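Local coordinates for phosphate binding protein (Planctomyces limnophilus, PDB 4JWO) that probably binds phosphate as the substrate-binding component of a system that carries the ion across the cytoplasmic membrane, at residues A64-S69 and A94-G99; G100-F105 and F287-K292; G114-I119 and L282-F287; F72-A77 and E317-I322; D142-V147 and D201-V206. All blocks are in the same frame, centred on the assembly; numbering follows the deposited sequence.

Contact 1: residues A64-S69 and A94-G99. With SO4 (sulfate ion), chain B.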
# COMPACT_ATOMS: atom_id res chain seq x y z
N ALA A 64 -16.40 -2.63 -13.85
CA ALA A 64 -16.44 -3.09 -12.47
C ALA A 64 -15.03 -3.26 -11.93
O ALA A 64 -14.31 -4.15 -12.38
CB ALA A 64 -17.21 -4.41 -12.38
N VAL A 65 -14.64 -2.42 -10.97
CA VAL A 65 -13.32 -2.47 -10.35
C VAL A 65 -13.47 -2.97 -8.91
O VAL A 65 -14.42 -2.59 -8.22
CB VAL A 65 -12.65 -1.08 -10.32
CG1 VAL A 65 -11.22 -1.17 -9.78
CG2 VAL A 65 -12.64 -0.47 -11.71
N ASP A 66 -12.55 -3.80 -8.46
CA ASP A 66 -12.57 -4.30 -7.09
C ASP A 66 -11.13 -4.43 -6.65
O ASP A 66 -10.23 -4.02 -7.39
CB ASP A 66 -13.28 -5.66 -7.04
CG ASP A 66 -13.82 -6.00 -5.66
OD1 ASP A 66 -13.28 -5.48 -4.67
OD2 ASP A 66 -14.78 -6.80 -5.58
N GLY A 67 -10.90 -4.97 -5.47
CA GLY A 67 -9.55 -5.25 -5.04
C GLY A 67 -9.17 -4.71 -3.68
O GLY A 67 -10.03 -4.50 -2.81
N SER A 68 -7.87 -4.49 -3.53
CA SER A 68 -7.19 -4.07 -2.30
C SER A 68 -7.70 -2.75 -1.72
O SER A 68 -8.02 -1.82 -2.45
CB SER A 68 -5.70 -3.92 -2.64
OG SER A 68 -4.96 -3.40 -1.56
N SER A 69 -7.75 -2.67 -0.39
CA SER A 69 -7.99 -1.39 0.26
C SER A 69 -6.87 -0.40 -0.06
O SER A 69 -7.09 0.82 -0.03
CB SER A 69 -8.13 -1.56 1.77
OG SER A 69 -6.88 -1.98 2.31
N ALA A 94 -15.17 -1.36 -5.80
CA ALA A 94 -15.41 -2.10 -4.58
C ALA A 94 -14.09 -2.39 -3.89
O ALA A 94 -13.02 -2.12 -4.45
CB ALA A 94 -16.14 -3.40 -4.87
N MSE A 95 -14.16 -2.97 -2.70
CA MSE A 95 -12.98 -3.16 -1.89
C MSE A 95 -12.98 -4.51 -1.19
O MSE A 95 -12.92 -4.58 0.04
CB MSE A 95 -12.91 -2.04 -0.86
CG MSE A 95 -11.52 -1.76 -0.36
SE MSE A 95 -11.62 -0.33 0.97
CE MSE A 95 -12.36 -1.39 2.39
N SER A 96 -13.05 -5.58 -1.97
CA SER A 96 -13.14 -6.93 -1.44
C SER A 96 -11.84 -7.45 -0.85
O SER A 96 -11.82 -8.48 -0.18
CB SER A 96 -13.63 -7.90 -2.52
OG SER A 96 -14.91 -7.50 -2.97
N GLY A 97 -10.75 -6.73 -1.10
CA GLY A 97 -9.42 -7.15 -0.69
C GLY A 97 -8.66 -7.70 -1.88
O GLY A 97 -9.24 -7.89 -2.94
N THR A 98 -7.37 -7.95 -1.72
CA THR A 98 -6.59 -8.49 -2.84
C THR A 98 -7.09 -9.88 -3.19
O THR A 98 -7.41 -10.16 -4.34
CB THR A 98 -5.09 -8.53 -2.54
OG1 THR A 98 -4.58 -7.19 -2.44
CG2 THR A 98 -4.36 -9.25 -3.66
N GLY A 99 -7.16 -10.75 -2.18
CA GLY A 99 -7.61 -12.11 -2.39
C GLY A 99 -9.08 -12.17 -2.74
O GLY A 99 -9.50 -12.95 -3.60
S SO4 B . -5.35 -6.19 0.94
O1 SO4 B . -4.74 -5.74 2.19
O2 SO4 B . -4.44 -5.98 -0.18
O3 SO4 B . -5.62 -7.61 1.05
O4 SO4 B . -6.57 -5.42 0.72
O HOH W 1 -10.06 -1.54 -4.45
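The anion site of this periplasmic-binding-protein fold is built here, where the end of strand 61-67 and the loop after it meet the turn that leads into helix 98-106. Asp66 grips Ser96 with both carboxylate oxygens: OD1 takes Ser96 N at 2.7 Å and OD2 takes Ser96 OG, also at 2.7 Å, each through its syn lone pair. OD1 further accepts Gly67 N on its anti side, so two N-H groups hold it. Asp66 CG stands anti to the backbone N (chi1 -158°), on the side of Ser96. On the backbone, Ala94 N bonds Val65 O, and Gly97 N reaches Gly67 O at 2.9 Å from well above the carbonyl plane. The selenium of Met95, a selenomethionine, rests 3.8 Å from Ser69 CB. A sulfate, probably from the crystallisation liquor, sits where phosphate would be expected. Thr98 OG1 gives it a bond of 2.6 Å to O2, while Thr98 N, just past the N-cap Gly97, donates almost straight to O3. Ser69 N holds O4, and the partial positive charge of the helix start would favour an anion at this point. Ser69 OG turns to Asp201, and Ser68 OG is bonded to Thr70. Strand 61-67 continues the sheet through 112-115 on one flank and 89-93 on the other, with helix 72-85 packed against Val65.

Contact 2: residues G100-F105 and F287-K292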
# COMPACT_ATOMS: atom_id res chain seq x y z
N GLY A 100 -9.88 -11.36 -2.05
CA GLY A 100 -11.30 -11.27 -2.34
C GLY A 100 -11.54 -10.78 -3.75
O GLY A 100 -12.40 -11.28 -4.46
N GLY A 101 -10.75 -9.79 -4.17
CA GLY A 101 -10.83 -9.28 -5.52
C GLY A 101 -10.43 -10.31 -6.56
O GLY A 101 -11.07 -10.43 -7.61
N PHE A 102 -9.36 -11.05 -6.29
CA PHE A 102 -8.95 -12.12 -7.20
C PHE A 102 -10.00 -13.23 -7.28
O PHE A 102 -10.16 -13.87 -8.32
CB PHE A 102 -7.60 -12.70 -6.79
CG PHE A 102 -6.41 -11.96 -7.36
CD1 PHE A 102 -6.26 -11.80 -8.73
CD2 PHE A 102 -5.43 -11.46 -6.52
CE1 PHE A 102 -5.15 -11.13 -9.25
CE2 PHE A 102 -4.32 -10.79 -7.03
CZ PHE A 102 -4.18 -10.63 -8.39
N LYS A 103 -10.72 -13.46 -6.18
CA LYS A 103 -11.77 -14.49 -6.14
C LYS A 103 -12.90 -14.14 -7.09
O LYS A 103 -13.45 -15.00 -7.77
CB LYS A 103 -12.32 -14.67 -4.72
CG LYS A 103 -11.45 -15.53 -3.79
CD LYS A 103 -12.01 -15.54 -2.37
CE LYS A 103 -11.27 -16.54 -1.47
NZ LYS A 103 -11.83 -16.57 -0.08
N LYS A 104 -13.26 -12.86 -7.12
CA LYS A 104 -14.28 -12.38 -8.04
C LYS A 104 -13.74 -12.29 -9.46
O LYS A 104 -14.48 -12.45 -10.43
CB LYS A 104 -14.82 -11.01 -7.60
CG LYS A 104 -15.47 -11.01 -6.22
CD LYS A 104 -16.55 -9.94 -6.14
CE LYS A 104 -17.13 -9.84 -4.74
NZ LYS A 104 -18.25 -8.86 -4.67
N PHE A 105 -12.45 -12.02 -9.57
CA PHE A 105 -11.75 -11.97 -10.85
C PHE A 105 -11.80 -13.35 -11.50
O PHE A 105 -12.13 -13.48 -12.67
CB PHE A 105 -10.30 -11.57 -10.60
CG PHE A 105 -9.53 -11.19 -11.84
CD1 PHE A 105 -9.81 -10.01 -12.51
CD2 PHE A 105 -8.50 -11.99 -12.30
CE1 PHE A 105 -9.08 -9.65 -13.64
CE2 PHE A 105 -7.76 -11.63 -13.43
CZ PHE A 105 -8.05 -10.46 -14.10
N PHE A 287 -0.52 -3.10 -7.81
CA PHE A 287 -0.88 -3.59 -9.14
C PHE A 287 -2.35 -3.42 -9.49
O PHE A 287 -3.23 -3.43 -8.62
CB PHE A 287 -0.52 -5.07 -9.28
CG PHE A 287 0.92 -5.37 -8.97
CD1 PHE A 287 1.88 -5.31 -9.96
CD2 PHE A 287 1.31 -5.70 -7.68
CE1 PHE A 287 3.21 -5.59 -9.67
CE2 PHE A 287 2.63 -5.97 -7.39
CZ PHE A 287 3.58 -5.91 -8.38
N ILE A 288 -2.60 -3.30 -10.78
CA ILE A 288 -3.93 -3.38 -11.34
C ILE A 288 -3.92 -4.51 -12.36
O ILE A 288 -3.02 -4.58 -13.20
CB ILE A 288 -4.33 -2.06 -12.03
CG1 ILE A 288 -4.75 -1.03 -10.98
CG2 ILE A 288 -5.45 -2.28 -13.05
CD1 ILE A 288 -6.17 -1.22 -10.45
N TYR A 289 -4.90 -5.41 -12.28
CA TYR A 289 -5.02 -6.54 -13.20
C TYR A 289 -6.29 -6.42 -14.01
O TYR A 289 -7.33 -6.01 -13.49
CB TYR A 289 -5.09 -7.86 -12.44
CG TYR A 289 -3.79 -8.33 -11.85
CD1 TYR A 289 -3.34 -7.84 -10.62
CD2 TYR A 289 -3.00 -9.26 -12.51
CE1 TYR A 289 -2.14 -8.27 -10.08
CE2 TYR A 289 -1.81 -9.69 -11.97
CZ TYR A 289 -1.39 -9.20 -10.76
OH TYR A 289 -0.19 -9.64 -10.24
N THR A 290 -6.21 -6.78 -15.29
CA THR A 290 -7.41 -7.01 -16.07
C THR A 290 -7.08 -8.17 -17.01
O THR A 290 -6.12 -8.88 -16.77
CB THR A 290 -7.87 -5.74 -16.81
OG1 THR A 290 -9.15 -5.98 -17.42
CG2 THR A 290 -6.87 -5.34 -17.87
N THR A 291 -7.88 -8.38 -18.05
CA THR A 291 -7.61 -9.49 -18.95
C THR A 291 -7.48 -8.99 -20.38
O THR A 291 -7.91 -7.89 -20.70
CB THR A 291 -8.69 -10.58 -18.86
OG1 THR A 291 -9.85 -10.18 -19.59
CG2 THR A 291 -9.07 -10.84 -17.41
N LYS A 292 -6.88 -9.81 -21.24
CA LYS A 292 -6.72 -9.49 -22.64
C LYS A 292 -8.09 -9.33 -23.31
O LYS A 292 -8.29 -8.44 -24.14
CB LYS A 292 -5.90 -10.58 -23.33
CG LYS A 292 -5.46 -10.27 -24.75
CD LYS A 292 -4.41 -11.28 -25.20
CE LYS A 292 -4.11 -11.17 -26.69
NZ LYS A 292 -3.46 -9.88 -27.05
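Phe102 drives the edge of its ring into the face of Tyr289 in a T-shaped stack, with centroids 5.0 Å apart and planes at 68°. Its CZ does the touching, 3.5 Å from Tyr289 CE1 and displaced from the ring centre toward the rim. Tyr289 CG lies anti to the carbonyl carbon, beside the backbone N (chi1 -74°), 4.1 Å from Phe102 CE1; the tyrosine OH is bonded to Ile119 N. One helical turn on, Phe105 has CG anti to its own N (chi1 -167°) and extends toward the strand. Its CZ comes within 3.5 Å of Thr291 CG2, the two side chains sliding past each other in opposite directions, while Thr290 O lies at the ring edge, 3.7 Å from CZ. Thr291 turns its methyl to the ring and its OG1 to Lys294 N. The helix runs nearly parallel to the strand, their axes 10.7 Å apart. Strand 112-115 lines this interface, Ala115 against Phe102 and Thr113 against Phe105, and Tyr134 of strand 134-148 packs on Phe105.

Contact 3: residues G114-I119 and L282-F287. With SO4 (sulfate ion), chain B.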
# COMPACT_ATOMS: atom_id res chain seq x y z
N GLY A 114 -7.54 -4.64 -8.15
CA GLY A 114 -6.36 -4.01 -7.57
C GLY A 114 -5.73 -4.96 -6.56
O GLY A 114 -6.44 -5.57 -5.77
N ALA A 115 -4.41 -5.09 -6.59
CA ALA A 115 -3.73 -6.06 -5.74
C ALA A 115 -2.56 -5.41 -5.02
O ALA A 115 -1.81 -4.65 -5.62
CB ALA A 115 -3.24 -7.22 -6.57
N SER A 116 -2.42 -5.72 -3.74
CA SER A 116 -1.29 -5.19 -2.99
C SER A 116 -0.12 -6.16 -3.02
O SER A 116 0.89 -5.95 -2.38
CB SER A 116 -1.69 -4.89 -1.55
OG SER A 116 -2.01 -6.08 -0.87
N ARG A 117 -0.28 -7.23 -3.80
CA ARG A 117 0.78 -8.20 -4.01
C ARG A 117 0.54 -8.80 -5.37
O ARG A 117 -0.59 -8.74 -5.87
CB ARG A 117 0.72 -9.30 -2.96
CG ARG A 117 -0.65 -9.95 -2.86
CD ARG A 117 -0.59 -11.39 -2.41
NE ARG A 117 -1.93 -11.94 -2.20
CZ ARG A 117 -2.71 -12.39 -3.18
NH1 ARG A 117 -2.28 -12.35 -4.43
NH2 ARG A 117 -3.92 -12.86 -2.90
N PRO A 118 1.57 -9.39 -5.98
CA PRO A 118 1.34 -10.06 -7.26
C PRO A 118 0.36 -11.23 -7.10
O PRO A 118 0.26 -11.82 -6.02
CB PRO A 118 2.72 -10.60 -7.63
CG PRO A 118 3.68 -9.73 -6.89
CD PRO A 118 2.99 -9.42 -5.59
N ILE A 119 -0.36 -11.54 -8.17
CA ILE A 119 -1.17 -12.74 -8.25
C ILE A 119 -0.36 -13.97 -7.82
O ILE A 119 0.81 -14.09 -8.17
CB ILE A 119 -1.73 -12.91 -9.68
CG1 ILE A 119 -2.79 -14.01 -9.75
CG2 ILE A 119 -0.61 -13.15 -10.71
CD1 ILE A 119 -3.40 -14.13 -11.13
N LEU A 282 8.08 -2.85 4.40
CA LEU A 282 7.22 -1.67 4.50
C LEU A 282 7.19 -0.75 3.27
O LEU A 282 6.64 0.34 3.33
CB LEU A 282 7.54 -0.89 5.79
CG LEU A 282 7.12 -1.66 7.05
CD1 LEU A 282 7.69 -0.98 8.30
CD2 LEU A 282 5.61 -1.73 7.14
N SER A 283 7.77 -1.19 2.16
CA SER A 283 7.38 -0.62 0.86
C SER A 283 7.16 -1.76 -0.10
O SER A 283 7.81 -2.80 -0.00
CB SER A 283 8.40 0.39 0.32
OG SER A 283 9.62 -0.21 -0.11
N ARG A 284 6.21 -1.58 -1.01
CA ARG A 284 5.89 -2.62 -1.97
C ARG A 284 5.16 -2.03 -3.16
O ARG A 284 4.49 -1.00 -3.03
CB ARG A 284 5.02 -3.70 -1.32
CG ARG A 284 3.63 -3.22 -0.93
CD ARG A 284 2.92 -4.31 -0.18
NE ARG A 284 1.64 -3.88 0.36
CZ ARG A 284 0.82 -4.68 1.04
NH1 ARG A 284 1.16 -5.94 1.28
NH2 ARG A 284 -0.33 -4.21 1.50
N PRO A 285 5.27 -2.69 -4.33
CA PRO A 285 4.58 -2.21 -5.52
C PRO A 285 3.09 -2.52 -5.45
O PRO A 285 2.69 -3.49 -4.82
CB PRO A 285 5.25 -2.99 -6.65
CG PRO A 285 5.74 -4.26 -5.99
CD PRO A 285 6.13 -3.85 -4.59
N LEU A 286 2.28 -1.68 -6.10
CA LEU A 286 0.84 -1.91 -6.19
C LEU A 286 0.47 -2.22 -7.63
O LEU A 286 1.06 -1.66 -8.56
CB LEU A 286 0.09 -0.67 -5.73
CG LEU A 286 0.32 -0.24 -4.28
CD1 LEU A 286 -0.62 0.90 -3.93
CD2 LEU A 286 0.10 -1.43 -3.34
N PHE A 287 -0.52 -3.10 -7.81
CA PHE A 287 -0.88 -3.59 -9.14
C PHE A 287 -2.35 -3.42 -9.49
O PHE A 287 -3.23 -3.43 -8.62
CB PHE A 287 -0.52 -5.07 -9.28
CG PHE A 287 0.92 -5.37 -8.97
CD1 PHE A 287 1.88 -5.31 -9.96
CD2 PHE A 287 1.31 -5.70 -7.68
CE1 PHE A 287 3.21 -5.59 -9.67
CE2 PHE A 287 2.63 -5.97 -7.39
CZ PHE A 287 3.58 -5.91 -8.38
S SO4 B . -5.35 -6.19 0.94
O1 SO4 B . -4.74 -5.74 2.19
O2 SO4 B . -4.44 -5.98 -0.18
O3 SO4 B . -5.62 -7.61 1.05
O4 SO4 B . -6.57 -5.42 0.72
O HOH W 2 3.43 -5.89 -3.71
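Ala115 and Phe287 form an antiparallel hydrogen-bonded pair in the mixed sheet of this binding-protein fold, joining the end of strand 112-115 to strand 283-291. Two backbone bonds make the pair: Ala115 N to Phe287 O at 2.9 Å and Phe287 N to Ala115 O at 3.0 Å. Beyond it the chains separate, and a water donates to both Ser116 O and Pro285 O. Apolar contact comes from Phe287, whose CE2 lies 3.9 Å from Pro118 CD; Leu286 CD2 approaches Ser116 CA. Among the polar side chains, Arg284 is extended from CG to NE and lays one face of its guanidinium over Ser116 CB, with NH2 3.4 Å from that carbon. Its charge is paired with Glu205 through NH1, and Arg117 likewise makes a salt bridge with Glu123. In one of two deposited conformers Ser116 OG comes to 2.5 Å from O2 of the bound sulfate, the same oxygen that takes Thr98 OG1, a separation so short that its exact length is doubtful.

Contact 4: residues F72-A77 and E317-I322; sequences FPISQA and EEVKYI. With SO4 (sulfate ion), chain D.
Ile74 and Tyr321 cross obliquely, the isoleucine bringing its CG1 branch to the CD2 corner of the phenol ring. CG1 lies in the ring plane, at the edge, and CD1 comes to 3.6 Å from Tyr321 CD2. The branch gets there because CG1 stands anti to the carbonyl carbon, beside the backbone N (chi1 -62°). Pro73 meets the same tyrosine at about a right angle, its CG 4.1 Å from Tyr321 OH; that hydroxyl is hydrogen-bonded to Thr70 O, just ahead of the helix. Val319 points at helix 72-85 and splits its methyls over it: CG1 lies 3.9 Å from Ala77 CB and equally far from Pro73 O, whereas CG2 is directed to Ile74 CG1 at 4.2 Å. Leu286 of strand 283-291 packs against both Ile74 and Tyr321. Lys320 heads elsewhere, its NZ donating to a second sulfate, also probably from the crystallisation liquor, at 2.7 Å from O2. Tyr245 binds that ion too. What presents Val319 and Tyr321 to the helix is a Schellman motif ending helix 310-318: Lys320, with positive phi, is its C-prime residue, and the motif is closed by Tyr321 N to Val316 O and Lys320 N to Glu317 O.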
# COMPACT_ATOMS: atom_id res chain seq x y z
N PHE A 72 -7.58 0.79 -3.69
CA PHE A 72 -8.85 1.53 -3.69
C PHE A 72 -8.72 3.06 -3.89
O PHE A 72 -9.42 3.62 -4.73
CB PHE A 72 -9.66 1.23 -2.41
CG PHE A 72 -11.08 1.77 -2.41
CD1 PHE A 72 -12.09 1.08 -3.05
CD2 PHE A 72 -11.39 2.93 -1.73
CE1 PHE A 72 -13.40 1.56 -3.03
CE2 PHE A 72 -12.70 3.42 -1.71
CZ PHE A 72 -13.70 2.73 -2.37
N PRO A 73 -7.80 3.73 -3.16
CA PRO A 73 -7.74 5.19 -3.34
C PRO A 73 -7.29 5.59 -4.74
O PRO A 73 -7.73 6.62 -5.25
CB PRO A 73 -6.71 5.65 -2.30
CG PRO A 73 -6.64 4.54 -1.30
CD PRO A 73 -6.91 3.28 -2.08
N ILE A 74 -6.42 4.79 -5.35
CA ILE A 74 -6.01 5.03 -6.73
C ILE A 74 -7.19 4.80 -7.66
O ILE A 74 -7.53 5.66 -8.47
CB ILE A 74 -4.86 4.10 -7.14
CG1 ILE A 74 -3.63 4.37 -6.27
CG2 ILE A 74 -4.53 4.29 -8.62
CD1 ILE A 74 -2.49 3.39 -6.54
N SER A 75 -7.82 3.64 -7.55
CA SER A 75 -8.97 3.30 -8.39
C SER A 75 -10.09 4.33 -8.27
O SER A 75 -10.70 4.70 -9.27
CB SER A 75 -9.50 1.90 -8.06
OG SER A 75 -8.53 0.92 -8.35
N GLN A 76 -10.37 4.80 -7.05
CA GLN A 76 -11.44 5.77 -6.86
C GLN A 76 -11.08 7.13 -7.45
O GLN A 76 -11.92 7.79 -8.05
CB GLN A 76 -11.78 5.92 -5.37
CG GLN A 76 -12.95 6.85 -5.10
CD GLN A 76 -14.21 6.41 -5.83
OE1 GLN A 76 -14.89 5.47 -5.41
NE2 GLN A 76 -14.53 7.10 -6.93
N ALA A 77 -9.82 7.54 -7.27
CA ALA A 77 -9.37 8.83 -7.76
C ALA A 77 -9.28 8.86 -9.28
O ALA A 77 -9.69 9.83 -9.92
CB ALA A 77 -8.03 9.19 -7.15
N GLU A 317 0.45 10.28 -7.00
CA GLU A 317 1.10 11.13 -6.01
C GLU A 317 0.07 11.92 -5.21
O GLU A 317 0.27 12.21 -4.03
CB GLU A 317 2.11 12.06 -6.68
CG GLU A 317 3.22 11.32 -7.39
CD GLU A 317 4.22 12.25 -8.05
OE1 GLU A 317 3.79 13.25 -8.66
OE2 GLU A 317 5.43 11.98 -7.95
N GLU A 318 -1.03 12.29 -5.85
CA GLU A 318 -2.06 13.08 -5.18
C GLU A 318 -2.69 12.34 -4.01
O GLU A 318 -3.08 12.95 -3.01
CB GLU A 318 -3.14 13.49 -6.19
CG GLU A 318 -3.78 14.83 -5.94
CD GLU A 318 -4.54 15.31 -7.15
OE1 GLU A 318 -5.78 15.13 -7.19
OE2 GLU A 318 -3.91 15.86 -8.08
N VAL A 319 -2.79 11.01 -4.12
CA VAL A 319 -3.34 10.22 -3.02
C VAL A 319 -2.22 9.71 -2.12
O VAL A 319 -2.41 8.78 -1.34
CB VAL A 319 -4.22 9.06 -3.52
CG1 VAL A 319 -5.43 9.60 -4.30
CG2 VAL A 319 -3.40 8.09 -4.36
N LYS A 320 -1.04 10.32 -2.26
CA LYS A 320 0.08 10.19 -1.32
C LYS A 320 0.94 8.94 -1.52
O LYS A 320 1.69 8.55 -0.62
CB LYS A 320 -0.38 10.32 0.14
CG LYS A 320 -1.14 11.61 0.46
CD LYS A 320 -0.25 12.84 0.40
CE LYS A 320 -0.97 14.03 1.01
NZ LYS A 320 -0.08 15.23 1.13
N TYR A 321 0.83 8.33 -2.69
CA TYR A 321 1.69 7.21 -3.04
C TYR A 321 2.90 7.69 -3.83
O TYR A 321 3.02 8.88 -4.15
CB TYR A 321 0.92 6.14 -3.83
CG TYR A 321 -0.07 5.33 -3.01
CD1 TYR A 321 0.24 4.90 -1.73
CD2 TYR A 321 -1.31 4.99 -3.53
CE1 TYR A 321 -0.68 4.15 -0.98
CE2 TYR A 321 -2.23 4.24 -2.79
CZ TYR A 321 -1.90 3.82 -1.52
OH TYR A 321 -2.81 3.09 -0.79
N ILE A 322 3.79 6.76 -4.15
CA ILE A 322 5.01 7.05 -4.90
C ILE A 322 4.81 6.59 -6.34
O ILE A 322 4.36 5.46 -6.58
CB ILE A 322 6.21 6.31 -4.25
CG1 ILE A 322 6.48 6.88 -2.85
CG2 ILE A 322 7.43 6.41 -5.15
CD1 ILE A 322 7.34 5.99 -1.96
S SO4 D . -2.75 16.80 3.37
O1 SO4 D . -3.24 18.18 3.50
O2 SO4 D . -1.36 16.82 2.94
O3 SO4 D . -2.82 16.12 4.67
O4 SO4 D . -3.60 16.12 2.39

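Contact 5: residues D142-V147 and D201-V206; sequences DGLTVV and DYFTEV
Asp142 opens the strand side of the contact by sliding past Tyr202 in the opposite direction, its carboxylate plane turned 65° from the ring. OD2 lies 3.4 Å from Tyr202 CD2, and Asp142 O is 3.5 Å from CE2 of the same ring. Asp142 CG stands anti to the backbone N (chi1 -177°), which puts CG itself on the tyrosine side. The hydroxyl of Tyr202 is hydrogen-bonded to Pro281 O, and its ring also makes a cation-pi contact with Arg284. Two residues on, Leu144 points at the helix and sits between two aromatic residues: its CG is 3.6 Å from Tyr202 CD2, while CD1 reaches Phe203 CB at 3.8 Å and lies near the plane of the Phe203 ring, at its edge. Here strand 134-148, a long strand of the mixed sheet in this binding-protein fold, passes helix 198-208 at 74°, with the axes 9.9 Å apart and Leu144, Tyr202 and Phe203 filling the layer between. Leu144 O accepts from Tyr279 OH. Val146 then meets Phe203 at about a right angle, CG2 lying 3.8 Å from CE1 at the ring edge. Tyr240 stacks on the Phe203 ring, and Trp167 meets that phenylalanine edge-to-face.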
# COMPACT_ATOMS: atom_id res chain seq x y z
N ASP A 142 3.84 1.73 -2.64
CA ASP A 142 3.25 2.13 -1.37
C ASP A 142 4.31 1.97 -0.30
O ASP A 142 4.79 0.86 -0.08
CB ASP A 142 2.05 1.21 -1.06
CG ASP A 142 1.31 1.60 0.23
OD1 ASP A 142 1.79 2.46 0.97
OD2 ASP A 142 0.23 1.01 0.49
N GLY A 143 4.70 3.06 0.35
CA GLY A 143 5.68 3.01 1.42
C GLY A 143 5.12 3.51 2.74
O GLY A 143 4.42 4.52 2.77
N LEU A 144 5.43 2.81 3.82
CA LEU A 144 5.05 3.25 5.16
C LEU A 144 6.29 3.50 5.99
O LEU A 144 7.28 2.78 5.85
CB LEU A 144 4.26 2.17 5.88
CG LEU A 144 2.92 1.75 5.31
CD1 LEU A 144 2.24 0.83 6.32
CD2 LEU A 144 2.05 2.95 4.98
N THR A 145 6.21 4.47 6.88
CA THR A 145 7.30 4.72 7.82
C THR A 145 6.84 4.47 9.25
O THR A 145 5.73 4.84 9.64
CB THR A 145 7.80 6.16 7.76
OG1 THR A 145 6.70 7.05 7.97
CG2 THR A 145 8.41 6.44 6.39
N VAL A 146 7.71 3.84 10.02
CA VAL A 146 7.59 3.81 11.47
C VAL A 146 8.43 4.96 12.00
O VAL A 146 9.58 5.15 11.59
CB VAL A 146 8.13 2.49 12.02
CG1 VAL A 146 8.14 2.51 13.53
CG2 VAL A 146 7.28 1.34 11.49
N VAL A 147 7.84 5.76 12.88
CA VAL A 147 8.52 6.94 13.39
C VAL A 147 8.61 6.95 14.90
O VAL A 147 7.74 6.41 15.59
CB VAL A 147 7.82 8.24 12.91
CG1 VAL A 147 7.93 8.38 11.40
CG2 VAL A 147 6.34 8.25 13.34
N ASP A 201 -4.36 -1.76 7.05
CA ASP A 201 -4.33 -3.07 6.40
C ASP A 201 -2.91 -3.46 6.00
O ASP A 201 -2.51 -4.61 6.20
CB ASP A 201 -5.25 -3.09 5.17
CG ASP A 201 -6.72 -3.15 5.56
OD1 ASP A 201 -7.02 -3.35 6.75
OD2 ASP A 201 -7.58 -3.01 4.65
N TYR A 202 -2.15 -2.52 5.46
CA TYR A 202 -0.78 -2.82 5.03
C TYR A 202 0.12 -3.11 6.24
O TYR A 202 0.76 -4.16 6.31
CB TYR A 202 -0.24 -1.65 4.18
CG TYR A 202 1.16 -1.82 3.61
CD1 TYR A 202 1.85 -3.03 3.70
CD2 TYR A 202 1.79 -0.76 2.96
CE1 TYR A 202 3.13 -3.18 3.18
CE2 TYR A 202 3.06 -0.90 2.43
CZ TYR A 202 3.73 -2.10 2.54
OH TYR A 202 5.00 -2.25 2.02
N PHE A 203 0.15 -2.18 7.18
CA PHE A 203 1.03 -2.33 8.34
C PHE A 203 0.74 -3.61 9.10
O PHE A 203 1.64 -4.40 9.39
CB PHE A 203 0.86 -1.14 9.28
CG PHE A 203 1.82 -1.13 10.42
CD1 PHE A 203 3.13 -0.68 10.24
CD2 PHE A 203 1.43 -1.58 11.67
CE1 PHE A 203 4.03 -0.68 11.30
CE2 PHE A 203 2.33 -1.58 12.73
CZ PHE A 203 3.63 -1.13 12.53
N THR A 204 -0.53 -3.86 9.39
CA THR A 204 -0.87 -5.07 10.14
C THR A 204 -0.58 -6.34 9.35
O THR A 204 -0.12 -7.32 9.93
CB THR A 204 -2.34 -5.06 10.64
OG1 THR A 204 -3.23 -5.04 9.51
CG2 THR A 204 -2.58 -3.87 11.53
N GLU A 205 -0.81 -6.33 8.04
CA GLU A 205 -0.53 -7.50 7.21
C GLU A 205 0.94 -7.92 7.32
O GLU A 205 1.25 -9.09 7.56
CB GLU A 205 -0.86 -7.23 5.73
CG GLU A 205 -0.46 -8.35 4.76
CD GLU A 205 -0.64 -7.95 3.30
OE1 GLU A 205 -1.42 -7.01 3.02
OE2 GLU A 205 -0.00 -8.56 2.43
N VAL A 206 1.84 -6.96 7.16
CA VAL A 206 3.25 -7.33 7.04
C VAL A 206 3.97 -7.39 8.38
O VAL A 206 5.00 -8.06 8.49
CB VAL A 206 4.01 -6.46 6.02
CG1 VAL A 206 3.32 -6.56 4.65
CG2 VAL A 206 4.11 -5.01 6.49

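How the contacts relate
From the N terminus, contact 1 closes first, a short loop through helix 72-85 and strand 89-93 that brings strand 61-67 to the start of helix 98-106. Contact 4 starts inside that loop and so crosses contact 1; it closes only at 317-322, spanning most of the chain. Contact 2 is nested within contact 4 and ties helix 98-106 to strand 283-291. Contact 3 lies inside contact 2, sharing Phe287, and pairs that strand with 112-115. Innermost is contact 5, which fastens helix 198-208 to strand 134-148. Contacts 1 and 3 meet at one sulfate, and Ser69 to Asp201 joins contacts 1 and 5.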